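Local coordinates for protein LbaCas13a H328A (C2c2) (Lachnospiraceae bacterium NK4A179, PDB 5WLH) that binds CRISPR guide RNA and, as an RNA-targeting, A-cleaving Cas13a nuclease, probably cuts target RNA at adenosines, at residues G35-D40 with E52-Y57; E90-I95 with D179-K184; Q516-D521 with D590-L595. All blocks are in the same frame, centred on the assembly; numbering follows the deposited sequence.

Contact 1: G35-D40 with E52-Y57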
ATOM      1  N   GLY A  35     -22.169 -16.102  -1.574  1.00 27.08           N
ATOM      2  CA  GLY A  35     -21.892 -14.728  -1.949  1.00 25.13           C
ATOM      3  C   GLY A  35     -23.188 -13.942  -1.923  1.00 28.41           C
ATOM      4  O   GLY A  35     -24.189 -14.357  -2.517  1.00 29.72           O
ATOM      5  N   ILE A  36     -23.183 -12.815  -1.215  1.00 25.94           N
ATOM      6  CA  ILE A  36     -24.366 -11.974  -1.104  1.00 27.34           C
ATOM      7  C   ILE A  36     -24.100 -10.617  -1.718  1.00 24.99           C
ATOM      8  O   ILE A  36     -22.962 -10.141  -1.789  1.00 25.57           O
ATOM      9  CB  ILE A  36     -24.831 -11.799   0.360  1.00 26.59           C
ATOM     10  CG1 ILE A  36     -23.744 -11.096   1.191  1.00 26.83           C
ATOM     11  CG2 ILE A  36     -25.229 -13.118   0.919  1.00 22.20           C
ATOM     12  CD1 ILE A  36     -24.279 -10.403   2.456  1.00 27.17           C
ATOM     13  N   LEU A  37     -25.181  -9.991  -2.176  1.00 23.86           N
ATOM     14  CA  LEU A  37     -25.206  -8.581  -2.517  1.00 21.75           C
ATOM     15  C   LEU A  37     -25.916  -7.834  -1.408  1.00 23.54           C
ATOM     16  O   LEU A  37     -26.945  -8.293  -0.900  1.00 28.01           O
ATOM     17  CB  LEU A  37     -25.955  -8.326  -3.833  1.00 22.12           C
ATOM     18  CG  LEU A  37     -25.307  -8.653  -5.165  1.00 28.83           C
ATOM     19  CD1 LEU A  37     -26.194  -8.070  -6.277  1.00 24.50           C
ATOM     20  CD2 LEU A  37     -23.931  -8.025  -5.206  1.00 27.62           C
ATOM     21  N   TYR A  38     -25.375  -6.689  -1.033  1.00 22.24           N
ATOM     22  CA  TYR A  38     -26.041  -5.876  -0.030  1.00 24.10           C
ATOM     23  C   TYR A  38     -25.874  -4.401  -0.322  1.00 24.16           C
ATOM     24  O   TYR A  38     -24.846  -3.949  -0.836  1.00 25.75           O
ATOM     25  CB  TYR A  38     -25.553  -6.189   1.385  1.00 20.97           C
ATOM     26  CG  TYR A  38     -24.093  -5.881   1.701  1.00 20.14           C
ATOM     27  CD1 TYR A  38     -23.079  -6.727   1.296  1.00 22.18           C
ATOM     28  CD2 TYR A  38     -23.758  -4.773   2.482  1.00 22.24           C
ATOM     29  CE1 TYR A  38     -21.744  -6.462   1.634  1.00 22.53           C
ATOM     30  CE2 TYR A  38     -22.442  -4.508   2.835  1.00 21.50           C
ATOM     31  CZ  TYR A  38     -21.442  -5.355   2.399  1.00 22.93           C
ATOM     32  OH  TYR A  38     -20.129  -5.089   2.744  1.00 22.69           O
ATOM     33  N   ASN A  39     -26.919  -3.660   0.011  1.00 22.42           N
ATOM     34  CA  ASN A  39     -26.931  -2.217  -0.150  1.00 31.00           C
ATOM     35  C   ASN A  39     -26.265  -1.558   1.043  1.00 33.63           C
ATOM     36  O   ASN A  39     -26.451  -1.979   2.187  1.00 34.76           O
ATOM     37  CB  ASN A  39     -28.369  -1.728  -0.308  1.00 37.13           C
ATOM     38  CG  ASN A  39     -29.149  -2.570  -1.308  1.00 50.55           C
ATOM     39  OD1 ASN A  39     -28.899  -2.498  -2.516  1.00 56.15           O
ATOM     40  ND2 ASN A  39     -30.077  -3.397  -0.809  1.00 52.70           N
ATOM     41  N   ASP A  40     -25.461  -0.532   0.768  1.00 27.07           N
ATOM     42  CA  ASP A  40     -24.656   0.077   1.810  1.00 25.82           C
ATOM     43  C   ASP A  40     -24.596   1.584   1.603  1.00 30.78           C
ATOM     44  O   ASP A  40     -24.305   2.031   0.486  1.00 30.93           O
ATOM     45  CB  ASP A  40     -23.252  -0.518   1.786  1.00 24.31           C
ATOM     46  CG  ASP A  40     -22.415  -0.071   2.967  1.00 30.95           C
ATOM     47  OD1 ASP A  40     -22.877  -0.241   4.112  1.00 29.34           O
ATOM     48  OD2 ASP A  40     -21.300   0.456   2.752  1.00 28.39           O
ATOM     49  N   GLU A  52     -34.218 -13.727  -4.931  1.00 37.61           N
ATOM     50  CA  GLU A  52     -35.003 -13.086  -5.979  1.00 39.54           C
ATOM     51  C   GLU A  52     -34.561 -11.647  -6.197  1.00 36.70           C
ATOM     52  O   GLU A  52     -34.415 -11.205  -7.346  1.00 33.76           O
ATOM     53  CB  GLU A  52     -36.495 -13.156  -5.633  1.00 47.76           C
ATOM     54  CG  GLU A  52     -37.313 -11.945  -6.055  1.00 58.95           C
ATOM     55  CD  GLU A  52     -37.776 -12.013  -7.506  1.00 68.56           C
ATOM     56  OE1 GLU A  52     -38.678 -11.230  -7.878  1.00 71.30           O
ATOM     57  OE2 GLU A  52     -37.242 -12.845  -8.274  1.00 71.68           O
ATOM     58  N   ASP A  53     -34.310 -10.904  -5.108  1.00 26.18           N
ATOM     59  CA  ASP A  53     -33.910  -9.513  -5.248  1.00 24.68           C
ATOM     60  C   ASP A  53     -32.496  -9.381  -5.816  1.00 27.67           C
ATOM     61  O   ASP A  53     -32.217  -8.444  -6.574  1.00 32.29           O
ATOM     62  CB  ASP A  53     -34.027  -8.802  -3.900  1.00 29.06           C
ATOM     63  CG  ASP A  53     -35.470  -8.532  -3.524  1.00 40.07           C
ATOM     64  OD1 ASP A  53     -36.342  -8.826  -4.373  1.00 39.87           O
ATOM     65  OD2 ASP A  53     -35.737  -8.044  -2.403  1.00 36.36           O
ATOM     66  N   ARG A  54     -31.593 -10.292  -5.449  1.00 26.26           N
ATOM     67  CA  ARG A  54     -30.280 -10.339  -6.093  1.00 24.23           C
ATOM     68  C   ARG A  54     -30.434 -10.552  -7.593  1.00 29.23           C
ATOM     69  O   ARG A  54     -29.840  -9.825  -8.399  1.00 29.14           O
ATOM     70  CB  ARG A  54     -29.427 -11.460  -5.490  1.00 26.15           C
ATOM     71  CG  ARG A  54     -27.936 -11.403  -5.880  1.00 28.24           C
ATOM     72  CD  ARG A  54     -27.215 -12.746  -5.696  1.00 28.81           C
ATOM     73  NE  ARG A  54     -27.939 -13.798  -6.391  1.00 31.35           N
ATOM     74  CZ  ARG A  54     -28.560 -14.807  -5.803  1.00 33.11           C
ATOM     75  NH1 ARG A  54     -28.518 -14.945  -4.483  1.00 29.22           N
ATOM     76  NH2 ARG A  54     -29.223 -15.680  -6.543  1.00 33.80           N
ATOM     77  N   ASP A  55     -31.228 -11.555  -7.974  1.00 31.31           N
ATOM     78  CA  ASP A  55     -31.497 -11.827  -9.383  1.00 34.68           C
ATOM     79  C   ASP A  55     -32.055 -10.597 -10.075  1.00 34.29           C
ATOM     80  O   ASP A  55     -31.546 -10.180 -11.119  1.00 32.81           O
ATOM     81  CB  ASP A  55     -32.468 -12.999  -9.512  1.00 36.40           C
ATOM     82  CG  ASP A  55     -31.823 -14.325  -9.214  1.00 37.30           C
ATOM     83  OD1 ASP A  55     -30.580 -14.367  -9.056  1.00 39.29           O
ATOM     84  OD2 ASP A  55     -32.552 -15.338  -9.133  1.00 36.80           O
ATOM     85  N   ARG A  56     -33.100  -9.995  -9.495  1.00 32.91           N
ATOM     86  CA  ARG A  56     -33.753  -8.850 -10.118  1.00 38.48           C
ATOM     87  C   ARG A  56     -32.834  -7.643 -10.158  1.00 34.56           C
ATOM     88  O   ARG A  56     -32.895  -6.841 -11.098  1.00 31.14           O
ATOM     89  CB  ARG A  56     -35.044  -8.500  -9.370  1.00 45.57           C
ATOM     90  CG  ARG A  56     -35.705  -7.201  -9.834  1.00 55.66           C
ATOM     91  CD  ARG A  56     -35.911  -6.199  -8.690  1.00 58.68           C
ATOM     92  NE  ARG A  56     -34.728  -5.373  -8.425  1.00 55.42           N
ATOM     93  CZ  ARG A  56     -34.546  -4.146  -8.905  1.00 51.39           C
ATOM     94  NH1 ARG A  56     -35.467  -3.593  -9.689  1.00 54.40           N
ATOM     95  NH2 ARG A  56     -33.442  -3.470  -8.609  1.00 44.76           N
ATOM     96  N   TYR A  57     -31.993  -7.484  -9.133  1.00 29.79           N
ATOM     97  CA  TYR A  57     -31.051  -6.376  -9.129  1.00 30.65           C
ATOM     98  C   TYR A  57     -30.081  -6.487 -10.301  1.00 26.83           C
ATOM     99  O   TYR A  57     -29.807  -5.494 -10.987  1.00 30.34           O
ATOM    100  CB  TYR A  57     -30.299  -6.337  -7.797  1.00 30.61           C
ATOM    101  CG  TYR A  57     -29.165  -5.364  -7.806  1.00 31.57           C
ATOM    102  CD1 TYR A  57     -29.371  -4.028  -7.509  1.00 30.13           C
ATOM    103  CD2 TYR A  57     -27.885  -5.773  -8.152  1.00 37.31           C
ATOM    104  CE1 TYR A  57     -28.324  -3.129  -7.535  1.00 37.62           C
ATOM    105  CE2 TYR A  57     -26.844  -4.889  -8.180  1.00 39.08           C
ATOM    106  CZ  TYR A  57     -27.068  -3.570  -7.873  1.00 42.72           C
ATOM    107  OH  TYR A  57     -26.011  -2.694  -7.913  1.00 47.15           O
TER
HETATM  108  O   HOH W   1     -26.875 -14.415  -2.394  1.00 28.14           O

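Contact 2: E90-I95 with D179-K184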
ATOM      1  N   GLU A  90     -16.145  11.362 -36.842  1.00 63.24           N
ATOM      2  CA  GLU A  90     -17.382  11.802 -37.480  1.00 64.67           C
ATOM      3  C   GLU A  90     -18.135  10.627 -38.091  1.00 63.17           C
ATOM      4  O   GLU A  90     -19.369  10.573 -38.026  1.00 63.85           O
ATOM      5  CB  GLU A  90     -17.075  12.860 -38.543  1.00 69.07           C
ATOM      6  CG  GLU A  90     -18.252  13.760 -38.887  1.00 71.98           C
ATOM      7  CD  GLU A  90     -18.500  14.831 -37.838  1.00 73.02           C
ATOM      8  OE1 GLU A  90     -19.590  15.443 -37.857  1.00 74.34           O
ATOM      9  OE2 GLU A  90     -17.608  15.057 -36.992  1.00 71.80           O
ATOM     10  N   ILE A  91     -17.407   9.677 -38.686  1.00 62.47           N
ATOM     11  CA  ILE A  91     -18.042   8.483 -39.242  1.00 59.88           C
ATOM     12  C   ILE A  91     -18.755   7.705 -38.145  1.00 57.82           C
ATOM     13  O   ILE A  91     -19.908   7.282 -38.304  1.00 59.52           O
ATOM     14  CB  ILE A  91     -16.999   7.612 -39.968  1.00 59.17           C
ATOM     15  CG1 ILE A  91     -16.497   8.325 -41.220  1.00 59.49           C
ATOM     16  CG2 ILE A  91     -17.595   6.265 -40.347  1.00 58.61           C
ATOM     17  CD1 ILE A  91     -17.607   8.706 -42.177  1.00 59.09           C
ATOM     18  N   VAL A  92     -18.083   7.519 -37.006  1.00 55.18           N
ATOM     19  CA  VAL A  92     -18.680   6.791 -35.890  1.00 54.92           C
ATOM     20  C   VAL A  92     -19.958   7.481 -35.427  1.00 54.70           C
ATOM     21  O   VAL A  92     -20.994   6.838 -35.220  1.00 50.72           O
ATOM     22  CB  VAL A  92     -17.664   6.651 -34.743  1.00 55.24           C
ATOM     23  CG1 VAL A  92     -18.373   6.362 -33.436  1.00 53.23           C
ATOM     24  CG2 VAL A  92     -16.659   5.560 -35.061  1.00 56.91           C
ATOM     25  N   LYS A  93     -19.912   8.808 -35.280  1.00 58.53           N
ATOM     26  CA  LYS A  93     -21.062   9.532 -34.750  1.00 57.18           C
ATOM     27  C   LYS A  93     -22.265   9.426 -35.673  1.00 52.77           C
ATOM     28  O   LYS A  93     -23.399   9.270 -35.206  1.00 53.60           O
ATOM     29  CB  LYS A  93     -20.689  10.993 -34.498  1.00 59.92           C
ATOM     30  CG  LYS A  93     -19.815  11.187 -33.260  1.00 61.31           C
ATOM     31  CD  LYS A  93     -20.537  10.729 -31.994  1.00 62.57           C
ATOM     32  CE  LYS A  93     -20.091   9.340 -31.537  1.00 60.14           C
ATOM     33  NZ  LYS A  93     -21.130   8.639 -30.724  1.00 55.34           N
ATOM     34  N   LYS A  94     -22.041   9.487 -36.985  1.00 54.63           N
ATOM     35  CA  LYS A  94     -23.150   9.355 -37.925  1.00 55.09           C
ATOM     36  C   LYS A  94     -23.755   7.957 -37.871  1.00 54.71           C
ATOM     37  O   LYS A  94     -24.976   7.797 -37.974  1.00 55.52           O
ATOM     38  CB  LYS A  94     -22.680   9.688 -39.340  1.00 59.70           C
ATOM     39  CG  LYS A  94     -22.319  11.155 -39.536  1.00 63.44           C
ATOM     40  CD  LYS A  94     -21.514  11.372 -40.806  1.00 68.06           C
ATOM     41  CE  LYS A  94     -21.566  12.830 -41.259  1.00 70.64           C
ATOM     42  NZ  LYS A  94     -22.868  13.184 -41.904  1.00 71.15           N
ATOM     43  N   ILE A  95     -22.915   6.931 -37.706  1.00 53.06           N
ATOM     44  CA  ILE A  95     -23.425   5.571 -37.571  1.00 46.79           C
ATOM     45  C   ILE A  95     -24.271   5.440 -36.314  1.00 40.34           C
ATOM     46  O   ILE A  95     -25.272   4.710 -36.299  1.00 42.86           O
ATOM     47  CB  ILE A  95     -22.257   4.565 -37.576  1.00 47.65           C
ATOM     48  CG1 ILE A  95     -21.562   4.565 -38.937  1.00 49.53           C
ATOM     49  CG2 ILE A  95     -22.740   3.158 -37.204  1.00 43.11           C
ATOM     50  CD1 ILE A  95     -20.417   3.581 -39.028  1.00 49.20           C
ATOM     51  N   ASP A 179     -10.520  -0.325 -40.589  1.00 43.26           N
ATOM     52  CA  ASP A 179      -9.603  -0.958 -39.648  1.00 45.16           C
ATOM     53  C   ASP A 179      -9.320  -0.053 -38.457  1.00 42.23           C
ATOM     54  O   ASP A 179      -9.258  -0.522 -37.315  1.00 40.63           O
ATOM     55  CB  ASP A 179      -8.303  -1.334 -40.352  1.00 47.28           C
ATOM     56  CG  ASP A 179      -8.427  -2.610 -41.151  1.00 47.99           C
ATOM     57  OD1 ASP A 179      -9.507  -3.231 -41.098  1.00 47.19           O
ATOM     58  OD2 ASP A 179      -7.446  -2.999 -41.820  1.00 50.80           O
ATOM     59  N   ARG A 180      -9.150   1.247 -38.701  1.00 44.91           N
ATOM     60  CA  ARG A 180      -8.869   2.171 -37.607  1.00 47.35           C
ATOM     61  C   ARG A 180     -10.073   2.329 -36.691  1.00 43.84           C
ATOM     62  O   ARG A 180      -9.925   2.369 -35.464  1.00 44.20           O
ATOM     63  CB  ARG A 180      -8.439   3.526 -38.169  1.00 51.05           C
ATOM     64  CG  ARG A 180      -6.961   3.584 -38.504  1.00 54.88           C
ATOM     65  CD  ARG A 180      -6.632   4.665 -39.525  1.00 56.76           C
ATOM     66  NE  ARG A 180      -5.276   4.474 -40.029  1.00 59.37           N
ATOM     67  CZ  ARG A 180      -4.196   4.998 -39.463  1.00 59.06           C
ATOM     68  NH1 ARG A 180      -4.320   5.763 -38.387  1.00 57.91           N
ATOM     69  NH2 ARG A 180      -2.996   4.761 -39.974  1.00 59.72           N
ATOM     70  N   ILE A 181     -11.272   2.417 -37.273  1.00 41.22           N
ATOM     71  CA  ILE A 181     -12.488   2.615 -36.490  1.00 42.01           C
ATOM     72  C   ILE A 181     -12.760   1.411 -35.601  1.00 43.43           C
ATOM     73  O   ILE A 181     -13.187   1.552 -34.446  1.00 45.06           O
ATOM     74  CB  ILE A 181     -13.674   2.891 -37.427  1.00 41.28           C
ATOM     75  CG1 ILE A 181     -13.616   4.323 -37.950  1.00 48.81           C
ATOM     76  CG2 ILE A 181     -14.983   2.640 -36.719  1.00 38.93           C
ATOM     77  CD1 ILE A 181     -14.831   4.719 -38.732  1.00 50.35           C
ATOM     78  N   ILE A 182     -12.543   0.208 -36.132  1.00 37.57           N
ATOM     79  CA  ILE A 182     -12.799  -1.002 -35.358  1.00 38.24           C
ATOM     80  C   ILE A 182     -11.858  -1.075 -34.163  1.00 40.10           C
ATOM     81  O   ILE A 182     -12.286  -1.285 -33.025  1.00 40.67           O
ATOM     82  CB  ILE A 182     -12.667  -2.242 -36.261  1.00 35.45           C
ATOM     83  CG1 ILE A 182     -13.852  -2.311 -37.221  1.00 36.55           C
ATOM     84  CG2 ILE A 182     -12.555  -3.500 -35.423  1.00 33.31           C
ATOM     85  CD1 ILE A 182     -13.761  -3.463 -38.214  1.00 35.85           C
ATOM     86  N   ALA A 183     -10.560  -0.887 -34.402  1.00 39.89           N
ATOM     87  CA  ALA A 183      -9.594  -1.017 -33.322  1.00 41.56           C
ATOM     88  C   ALA A 183      -9.752   0.085 -32.285  1.00 45.68           C
ATOM     89  O   ALA A 183      -9.477  -0.142 -31.100  1.00 45.93           O
ATOM     90  CB  ALA A 183      -8.176  -1.011 -33.887  1.00 44.02           C
ATOM     91  N   LYS A 184     -10.199   1.272 -32.700  1.00 40.62           N
ATOM     92  CA  LYS A 184     -10.260   2.410 -31.792  1.00 45.83           C
ATOM     93  C   LYS A 184     -11.606   2.539 -31.087  1.00 46.04           C
ATOM     94  O   LYS A 184     -11.651   2.930 -29.916  1.00 43.32           O
ATOM     95  CB  LYS A 184      -9.955   3.706 -32.547  1.00 51.40           C
ATOM     96  CG  LYS A 184      -9.851   4.923 -31.646  1.00 58.06           C
ATOM     97  CD  LYS A 184      -9.499   6.175 -32.428  1.00 65.72           C
ATOM     98  CE  LYS A 184      -8.280   5.950 -33.305  1.00 71.18           C
ATOM     99  NZ  LYS A 184      -7.496   7.202 -33.511  1.00 73.16           N
TER

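Contact 3: Q516-D521 with D590-L595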
ATOM      1  N   GLN A 516      22.644   8.271  17.888  1.00 29.35           N
ATOM      2  CA  GLN A 516      23.575   9.115  18.616  1.00 34.92           C
ATOM      3  C   GLN A 516      24.112   8.478  19.889  1.00 38.34           C
ATOM      4  O   GLN A 516      24.951   9.088  20.555  1.00 37.82           O
ATOM      5  CB  GLN A 516      22.917  10.444  18.974  1.00 34.69           C
ATOM      6  CG  GLN A 516      22.661  11.361  17.814  1.00 37.63           C
ATOM      7  CD  GLN A 516      22.293  12.732  18.307  1.00 44.66           C
ATOM      8  OE1 GLN A 516      23.161  13.518  18.679  1.00 46.12           O
ATOM      9  NE2 GLN A 516      20.997  13.013  18.362  1.00 47.15           N
ATOM     10  N   THR A 517      23.644   7.290  20.263  1.00 33.84           N
ATOM     11  CA  THR A 517      24.134   6.654  21.479  1.00 30.96           C
ATOM     12  C   THR A 517      25.194   5.600  21.218  1.00 33.34           C
ATOM     13  O   THR A 517      26.070   5.400  22.066  1.00 37.28           O
ATOM     14  CB  THR A 517      22.986   6.003  22.259  1.00 29.95           C
ATOM     15  OG1 THR A 517      22.293   5.088  21.404  1.00 28.43           O
ATOM     16  CG2 THR A 517      22.013   7.053  22.789  1.00 26.81           C
ATOM     17  N   VAL A 518      25.145   4.909  20.078  1.00 29.97           N
ATOM     18  CA  VAL A 518      26.057   3.805  19.818  1.00 31.85           C
ATOM     19  C   VAL A 518      26.616   3.905  18.406  1.00 35.74           C
ATOM     20  O   VAL A 518      26.039   4.533  17.514  1.00 33.20           O
ATOM     21  CB  VAL A 518      25.392   2.417  20.023  1.00 29.22           C
ATOM     22  CG1 VAL A 518      24.933   2.243  21.459  1.00 33.94           C
ATOM     23  CG2 VAL A 518      24.228   2.220  19.030  1.00 31.83           C
ATOM     24  N   GLU A 519      27.767   3.273  18.215  1.00 37.78           N
ATOM     25  CA  GLU A 519      28.317   3.039  16.889  1.00 36.34           C
ATOM     26  C   GLU A 519      28.363   1.531  16.709  1.00 36.69           C
ATOM     27  O   GLU A 519      29.167   0.844  17.350  1.00 34.40           O
ATOM     28  CB  GLU A 519      29.698   3.677  16.725  1.00 42.67           C
ATOM     29  CG  GLU A 519      30.144   3.785  15.277  1.00 54.05           C
ATOM     30  CD  GLU A 519      31.583   4.255  15.133  1.00 65.32           C
ATOM     31  OE1 GLU A 519      32.022   5.103  15.947  1.00 65.89           O
ATOM     32  OE2 GLU A 519      32.270   3.777  14.199  1.00 68.79           O
ATOM     33  N   LEU A 520      27.459   1.011  15.889  1.00 34.29           N
ATOM     34  CA  LEU A 520      27.410  -0.419  15.646  1.00 32.72           C
ATOM     35  C   LEU A 520      28.458  -0.800  14.610  1.00 35.76           C
ATOM     36  O   LEU A 520      29.024   0.049  13.924  1.00 41.99           O
ATOM     37  CB  LEU A 520      26.008  -0.824  15.180  1.00 30.65           C
ATOM     38  CG  LEU A 520      24.902  -0.309  16.106  1.00 31.36           C
ATOM     39  CD1 LEU A 520      23.481  -0.601  15.596  1.00 27.48           C
ATOM     40  CD2 LEU A 520      25.102  -0.919  17.504  1.00 33.60           C
ATOM     41  N   ASP A 521      28.717  -2.092  14.502  1.00 40.11           N
ATOM     42  CA  ASP A 521      29.546  -2.603  13.416  1.00 41.68           C
ATOM     43  C   ASP A 521      28.752  -3.640  12.637  1.00 39.35           C
ATOM     44  O   ASP A 521      27.615  -3.972  12.985  1.00 36.32           O
ATOM     45  CB  ASP A 521      30.867  -3.184  13.933  1.00 41.11           C
ATOM     46  CG  ASP A 521      30.677  -4.185  15.056  1.00 45.43           C
ATOM     47  OD1 ASP A 521      29.685  -4.946  15.036  1.00 42.71           O
ATOM     48  OD2 ASP A 521      31.538  -4.217  15.962  1.00 44.48           O
ATOM     49  N   ASP A 590      22.044   1.727  31.901  1.00 31.66           N
ATOM     50  CA  ASP A 590      20.807   0.991  32.145  1.00 36.00           C
ATOM     51  C   ASP A 590      19.598   1.786  31.679  1.00 36.83           C
ATOM     52  O   ASP A 590      18.581   1.201  31.286  1.00 37.35           O
ATOM     53  CB  ASP A 590      20.684   0.647  33.626  1.00 38.13           C
ATOM     54  CG  ASP A 590      21.913  -0.070  34.154  1.00 44.52           C
ATOM     55  OD1 ASP A 590      22.037  -1.294  33.923  1.00 42.35           O
ATOM     56  OD2 ASP A 590      22.762   0.600  34.774  1.00 47.33           O
ATOM     57  N   PHE A 591      19.694   3.113  31.730  1.00 31.52           N
ATOM     58  CA  PHE A 591      18.669   3.969  31.144  1.00 33.97           C
ATOM     59  C   PHE A 591      18.525   3.690  29.651  1.00 29.93           C
ATOM     60  O   PHE A 591      17.417   3.425  29.163  1.00 26.81           O
ATOM     61  CB  PHE A 591      19.029   5.433  31.396  1.00 32.71           C
ATOM     62  CG  PHE A 591      17.966   6.413  30.985  1.00 31.65           C
ATOM     63  CD1 PHE A 591      16.647   6.020  30.846  1.00 33.95           C
ATOM     64  CD2 PHE A 591      18.293   7.740  30.753  1.00 37.37           C
ATOM     65  CE1 PHE A 591      15.670   6.930  30.472  1.00 36.63           C
ATOM     66  CE2 PHE A 591      17.320   8.662  30.380  1.00 41.45           C
ATOM     67  CZ  PHE A 591      16.004   8.247  30.235  1.00 36.49           C
ATOM     68  N   LEU A 592      19.644   3.723  28.918  1.00 27.37           N
ATOM     69  CA  LEU A 592      19.636   3.378  27.496  1.00 31.11           C
ATOM     70  C   LEU A 592      19.101   1.971  27.267  1.00 33.26           C
ATOM     71  O   LEU A 592      18.317   1.731  26.335  1.00 26.81           O
ATOM     72  CB  LEU A 592      21.048   3.498  26.926  1.00 28.47           C
ATOM     73  CG  LEU A 592      21.213   3.064  25.471  1.00 28.34           C
ATOM     74  CD1 LEU A 592      20.340   3.984  24.618  1.00 25.48           C
ATOM     75  CD2 LEU A 592      22.670   3.142  25.046  1.00 28.35           C
ATOM     76  N   THR A 593      19.513   1.027  28.115  1.00 29.32           N
ATOM     77  CA  THR A 593      19.108  -0.361  27.960  1.00 30.73           C
ATOM     78  C   THR A 593      17.615  -0.528  28.191  1.00 30.84           C
ATOM     79  O   THR A 593      16.955  -1.323  27.509  1.00 33.06           O
ATOM     80  CB  THR A 593      19.917  -1.242  28.925  1.00 36.58           C
ATOM     81  OG1 THR A 593      21.229  -1.427  28.391  1.00 42.51           O
ATOM     82  CG2 THR A 593      19.258  -2.604  29.103  1.00 38.89           C
ATOM     83  N   ASP A 594      17.056   0.230  29.131  1.00 28.55           N
ATOM     84  CA  ASP A 594      15.627   0.116  29.377  1.00 31.93           C
ATOM     85  C   ASP A 594      14.818   0.649  28.198  1.00 28.33           C
ATOM     86  O   ASP A 594      13.840   0.023  27.780  1.00 30.53           O
ATOM     87  CB  ASP A 594      15.265   0.837  30.664  1.00 32.44           C
ATOM     88  CG  ASP A 594      15.353  -0.076  31.872  1.00 40.99           C
ATOM     89  OD1 ASP A 594      15.705  -1.270  31.716  1.00 46.45           O
ATOM     90  OD2 ASP A 594      15.062   0.401  32.971  1.00 43.69           O
ATOM     91  N   LEU A 595      15.215   1.793  27.644  1.00 27.05           N
ATOM     92  CA  LEU A 595      14.527   2.309  26.462  1.00 25.20           C
ATOM     93  C   LEU A 595      14.645   1.345  25.285  1.00 25.65           C
ATOM     94  O   LEU A 595      13.667   1.113  24.560  1.00 23.95           O
ATOM     95  CB  LEU A 595      15.097   3.674  26.088  1.00 24.25           C
ATOM     96  CG  LEU A 595      14.825   4.783  27.103  1.00 24.37           C
ATOM     97  CD1 LEU A 595      15.576   6.017  26.642  1.00 27.16           C
ATOM     98  CD2 LEU A 595      13.341   5.080  27.249  1.00 26.35           C
TER

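Contact 1: G35-D40 with E52-Y57
G35, on strand 33-39, meets R54 of helix 51-64 through a water. Only backbone is on offer here: the water lies 2.7 Å from G35 O, within hydrogen-bonding distance, and accepts a bond from R54 NH1. I36 points its side chain to the far side of the strand, and its backbone bonds with A25 keep it in the hairpin with strand 22-28. L37 then carries the direct packing. Its CD1 lies 3.8 Å from R54 CG and comes at the Y57 ring obliquely, 3.4 Å from Y57 CD2, with the leucine crossing both side chains at about a right angle. A branched aliphatic residue suits this place, because one methyl can serve an arginine stem and a tyrosine ring together. Beyond it, Y38 takes its contacts with strand 22-28 and helix 915-941, where its OH accepts a hydrogen bond from R938 NH1, and N39 is held by K49 and S47.

The arginine works in two halves. With CG anti to the backbone N (chi1 -167°), its stem comes beside L37; the bend at chi3 (53°) then turns the guanidinium toward the water. There NH1 also pairs with D51, NE bonds to S240 OG, and NH2 forms a salt bridge with D55 OD1 at 3.1 Å, approaching from above the carboxylate plane. S240 also bonds D55 OD1, so helix 233-244 helps to fix the ion pair. Apolar packing at L37 and the water at G35 thus both span the contact, while the salt bridges and S240 hold the arginine from its own side, and its buried charge is probably well compensated.

Contact 2: E90-I95 with D179-K184
I181 overlaps two successive residues of helix 83-96 at once, using a different branch for each. Its CD1 reaches I91, coming 3.6 Å from I91 CG2 and nearly as close to I91 CB, and there the two isoleucines cross at about a right angle. Its CG2 instead meets V92, with V92 CG2 lying 3.8 Å from I181 CG2 as the two side chains slide past each other in opposite directions.

Two torsions of I181 produce the split: chi1 (-76°) separates the branches, with CG1 anti to the carbonyl carbon and CG2 anti to the backbone N, and the extended chi2 (-173°) carries CD1 out to I91. Beta-branched residues suit such an interface, since their methyls sit close to the backbone, which is consistent with the 7.5 Å between the CA atoms of V92 and I181. F72 touches both V92 and I181, and so extends the apolar patch.

Charged residues lie nearby. R180 lies along L84, Q85 and L88 of the same helix 83-96 and pairs with D176 and D356, while K184 pairs with D358. On the other helix, the backbone carbonyl K94 O is bonded by N168 ND2. Aliphatic side chains packed between two helices far apart in sequence are the ordinary packing of an all-helical bundle, consistent with the helical recognition lobe of Cas13a enzymes.

Contact 3: Q516-D521 with D590-L595
No flat group takes part where T517 and V518 meet L592; neither ring face nor ring edge is engaged, and the contact is made by branched side chains alone. The ring of F591, on the same helix as L592, packs against I563, L623 and M627 instead, and the amide of Q516 is bonded to K1045, Q565 and Y566.

L592 spreads its two methyls over the threonine. CD1 lies 3.9 Å from T517 CG2 and equally far from T517 OG1, while L592 CD2 settles 4.0 Å from T517 CB. The same CD2 touches V518 more loosely, with V518 CG1 4.3 Å away. Leucine suits the spot because its two methyls can cover T517 together; CG, anti to the backbone N (chi1 175°), aims the fork from helix 588-602 toward the end of helix 486-517. Around that fork stand L513, I549 and L553, which make it part of a wider apolar cluster. Helix 588-602 leads into an R-X4-H sequence, matching the R-X4-6-H motif of HEPN nucleases, consistent with a HEPN domain.

Threonine fits because its chi1 of 55° turns OG1 back to its own helix, where it bonds to L513 O and only weakly to S514 O. The hydroxyl is thereby satisfied within that helix, so a polar residue can lie against leucine at little cost, and the contact itself rests on van der Waals packing and the burial of apolar surface.

In the fold
All three contacts are buried at their touching residues, yet each lies 30 Å or more from the centre of the chain, and none shares a helix or strand with another. Contacts 1 and 2 are neighbours along the chain, since helix 51-64 and helix 83-96 follow each other, but their centres are 37 Å apart. Contact 3 stands on the opposite side of the chain's centre from both. Chemistry differs with place: contact 1, about 6 Å from the RNA at its nearest atom, adds a bridging water to its packing, beside an arginine held by salt bridges on its own side; contact 2 is purely aliphatic between two helices; contact 3 joins a helix end to another helix, with a hydroxyl among the methyls.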